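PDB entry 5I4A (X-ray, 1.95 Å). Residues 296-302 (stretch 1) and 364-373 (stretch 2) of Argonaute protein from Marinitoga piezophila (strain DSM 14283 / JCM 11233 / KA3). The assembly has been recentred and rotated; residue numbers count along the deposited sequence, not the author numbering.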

# COMPACT_ATOMS: atom_id res chain seq x y z
N LEU A 296 -12.25 10.01 30.59
CA LEU A 296 -11.39 8.91 30.17
C LEU A 296 -11.44 7.84 31.26
O LEU A 296 -10.90 8.04 32.36
CB LEU A 296 -9.96 9.39 29.93
CG LEU A 296 -8.95 8.33 29.50
CD1 LEU A 296 -9.39 7.65 28.22
CD2 LEU A 296 -7.56 8.93 29.34
N LYS A 297 -12.09 6.72 30.96
CA LYS A 297 -12.26 5.62 31.90
C LYS A 297 -11.47 4.42 31.41
O LYS A 297 -11.39 4.16 30.21
CB LYS A 297 -13.74 5.27 32.05
CG LYS A 297 -14.58 6.41 32.63
CD LYS A 297 -16.06 6.05 32.71
CE LYS A 297 -16.66 5.86 31.33
NZ LYS A 297 -18.13 5.67 31.38
N ALA A 298 -10.87 3.68 32.35
CA ALA A 298 -9.98 2.60 31.96
C ALA A 298 -9.86 1.56 33.07
O ALA A 298 -10.07 1.86 34.25
CB ALA A 298 -8.59 3.15 31.61
N ILE A 299 -9.54 0.33 32.66
CA ILE A 299 -9.14 -0.74 33.56
C ILE A 299 -7.91 -1.42 32.96
O ILE A 299 -7.57 -1.22 31.79
CB ILE A 299 -10.26 -1.77 33.81
CG1 ILE A 299 -10.77 -2.35 32.49
CG2 ILE A 299 -11.40 -1.14 34.61
CD1 ILE A 299 -11.82 -3.43 32.67
N PHE A 300 -7.25 -2.24 33.77
CA PHE A 300 -5.97 -2.85 33.41
C PHE A 300 -6.10 -4.37 33.32
O PHE A 300 -6.78 -5.00 34.14
CB PHE A 300 -4.88 -2.50 34.44
CG PHE A 300 -4.60 -1.03 34.56
CD1 PHE A 300 -5.32 -0.24 35.45
CD2 PHE A 300 -3.60 -0.44 33.80
CE1 PHE A 300 -5.05 1.11 35.57
CE2 PHE A 300 -3.33 0.91 33.92
CZ PHE A 300 -4.06 1.69 34.80
N PHE A 301 -5.42 -4.95 32.33
CA PHE A 301 -5.32 -6.40 32.18
C PHE A 301 -3.85 -6.78 32.10
O PHE A 301 -3.12 -6.28 31.25
CB PHE A 301 -6.07 -6.88 30.93
CG PHE A 301 -7.56 -6.84 31.06
CD1 PHE A 301 -8.27 -5.70 30.72
CD2 PHE A 301 -8.26 -7.95 31.51
CE1 PHE A 301 -9.65 -5.66 30.83
CE2 PHE A 301 -9.64 -7.92 31.63
CZ PHE A 301 -10.33 -6.77 31.30
N PHE A 302 -3.43 -7.68 32.99
CA PHE A 302 -2.07 -8.17 33.02
C PHE A 302 -2.04 -9.65 32.68
O PHE A 302 -2.99 -10.39 32.97
CB PHE A 302 -1.42 -7.93 34.39
CG PHE A 302 -1.41 -6.49 34.82
CD1 PHE A 302 -2.49 -5.95 35.49
CD2 PHE A 302 -0.32 -5.68 34.55
CE1 PHE A 302 -2.48 -4.63 35.89
CE2 PHE A 302 -0.31 -4.36 34.95
CZ PHE A 302 -1.39 -3.84 35.61
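Stretch 2 (364-373) EFINQIEDNV

No direct hydrogen bond joins the two stretches, although their backbones come as near as 4.9 Å, CA of Lys297 to CA of Val373; two waters link the chains beside this point. Water 1 accepts from Lys297 N (2.9 Å) and donates to Asn372 O (2.9 Å), bridging strand and loop. Water 2 accepts from Asn372 N (3.1 Å) and, weakly, from Lys297 NZ (3.1 Å).

Stretch 1 is extended throughout, part of a strand that begins earlier in the chain. Stretch 2 starts as helix (364-367) and then leaves it for loop or turn; Gln368 N donates to Glu364 O at 2.9 Å. Asp371 takes a positive phi of 62°, after which Asn372 and Val373 are extended. The order of contacts is reversed: the helical residues meet Ile299 and Phe301, whereas the end of the loop reaches Lys297, so stretch 2 runs back along the strand.

At the Lys297 end the contact is mixed, with the polar part made by the lysine side chain and water. The lysine side chain (m, t, m, t) passes the loop backbone, its CE 3.3 Å from Asn372 O, and its NZ forms a salt bridge with Asp371 OD2 at 3.1 Å. Alongside, Val373 CA makes a CA-H...O contact with Lys297 O, 3.5 Å away, and Val373 CG1 lies 4.0 Å from Ala298 CA.

Farther along, the contact becomes apolar. Ile299 (chi1 p, chi2 t) points toward stretch 2 and touches three of its side chains: its CD1 meets Ile369 CD1 at 3.7 Å, its CG2 lies 4.3 Å from Phe365 CE2 at the ring edge, and its CG1 is 4.4 Å from Val373 CG1. Phe301 starts sideways, but its ring end comes nearer, bringing CE2 within 4.5 Å of Ile366 CD1, again at the ring edge. Altogether 375 Å² is buried, both sides summed.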

# COMPACT_ATOMS: atom_id res chain seq x y z
N GLU A 364 -19.20 -10.35 36.78
CA GLU A 364 -20.28 -9.38 36.91
C GLU A 364 -19.77 -7.97 36.62
O GLU A 364 -20.37 -7.23 35.84
CB GLU A 364 -20.90 -9.45 38.30
CG GLU A 364 -22.01 -8.44 38.54
CD GLU A 364 -22.57 -8.50 39.94
OE1 GLU A 364 -23.12 -7.48 40.42
OE2 GLU A 364 -22.47 -9.57 40.58
N PHE A 365 -18.65 -7.60 37.24
CA PHE A 365 -18.11 -6.25 37.07
C PHE A 365 -17.77 -5.97 35.61
O PHE A 365 -18.14 -4.92 35.07
CB PHE A 365 -16.86 -6.07 37.94
CG PHE A 365 -16.11 -4.81 37.64
CD1 PHE A 365 -16.52 -3.60 38.19
CD2 PHE A 365 -15.00 -4.82 36.82
CE1 PHE A 365 -15.83 -2.43 37.92
CE2 PHE A 365 -14.31 -3.65 36.54
CZ PHE A 365 -14.73 -2.46 37.09
N ILE A 366 -17.06 -6.89 34.96
CA ILE A 366 -16.68 -6.69 33.56
C ILE A 366 -17.93 -6.64 32.69
O ILE A 366 -18.04 -5.80 31.79
CB ILE A 366 -15.71 -7.79 33.11
CG1 ILE A 366 -14.39 -7.67 33.88
CG2 ILE A 366 -15.48 -7.73 31.61
CD1 ILE A 366 -13.48 -8.87 33.71
N ASN A 367 -18.88 -7.54 32.94
CA ASN A 367 -20.07 -7.61 32.09
C ASN A 367 -20.93 -6.36 32.23
O ASN A 367 -21.54 -5.91 31.25
CB ASN A 367 -20.87 -8.87 32.43
CG ASN A 367 -22.16 -8.97 31.64
OD1 ASN A 367 -22.17 -9.49 30.52
ND2 ASN A 367 -23.25 -8.47 32.21
N GLN A 368 -21.01 -5.78 33.43
CA GLN A 368 -21.83 -4.60 33.64
C GLN A 368 -21.17 -3.32 33.15
O GLN A 368 -21.81 -2.26 33.22
CB GLN A 368 -22.22 -4.45 35.12
CG GLN A 368 -21.06 -4.35 36.11
CD GLN A 368 -20.45 -2.96 36.20
OE1 GLN A 368 -21.10 -2.02 36.66
NE2 GLN A 368 -19.20 -2.83 35.77
N ILE A 369 -19.93 -3.38 32.68
CA ILE A 369 -19.26 -2.17 32.20
C ILE A 369 -20.01 -1.65 30.98
O ILE A 369 -20.21 -2.37 30.00
CB ILE A 369 -17.79 -2.45 31.87
CG1 ILE A 369 -16.97 -2.51 33.16
CG2 ILE A 369 -17.24 -1.39 30.93
CD1 ILE A 369 -15.52 -2.92 32.95
N GLU A 370 -20.42 -0.40 31.05
CA GLU A 370 -21.08 0.28 29.95
C GLU A 370 -20.21 1.46 29.50
O GLU A 370 -19.15 1.72 30.07
CB GLU A 370 -22.48 0.75 30.36
CG GLU A 370 -23.27 -0.26 31.16
CD GLU A 370 -24.53 -0.71 30.46
OE1 GLU A 370 -24.59 -0.59 29.21
OE2 GLU A 370 -25.48 -1.17 31.14
N ASP A 371 -20.68 2.16 28.47
CA ASP A 371 -20.02 3.35 27.93
C ASP A 371 -18.63 3.03 27.40
O ASP A 371 -18.29 1.86 27.17
CB ASP A 371 -19.94 4.44 29.00
CG ASP A 371 -21.21 4.57 29.80
OD1 ASP A 371 -22.23 3.98 29.39
OD2 ASP A 371 -21.19 5.25 30.85
N ASN A 372 -17.81 4.06 27.21
CA ASN A 372 -16.47 3.92 26.65
C ASN A 372 -15.49 3.67 27.79
O ASN A 372 -15.25 4.56 28.62
CB ASN A 372 -16.08 5.17 25.87
CG ASN A 372 -17.14 5.60 24.89
OD1 ASN A 372 -17.62 4.80 24.08
ND2 ASN A 372 -17.54 6.87 24.97
N VAL A 373 -14.93 2.47 27.84
CA VAL A 373 -13.94 2.11 28.85
C VAL A 373 -12.77 1.45 28.14
O VAL A 373 -12.95 0.45 27.43
CB VAL A 373 -14.51 1.19 29.94
CG1 VAL A 373 -13.40 0.72 30.88
CG2 VAL A 373 -15.59 1.91 30.72
O HOH W 1 -13.19 6.51 28.31
O HOH W 2 -17.80 6.81 28.55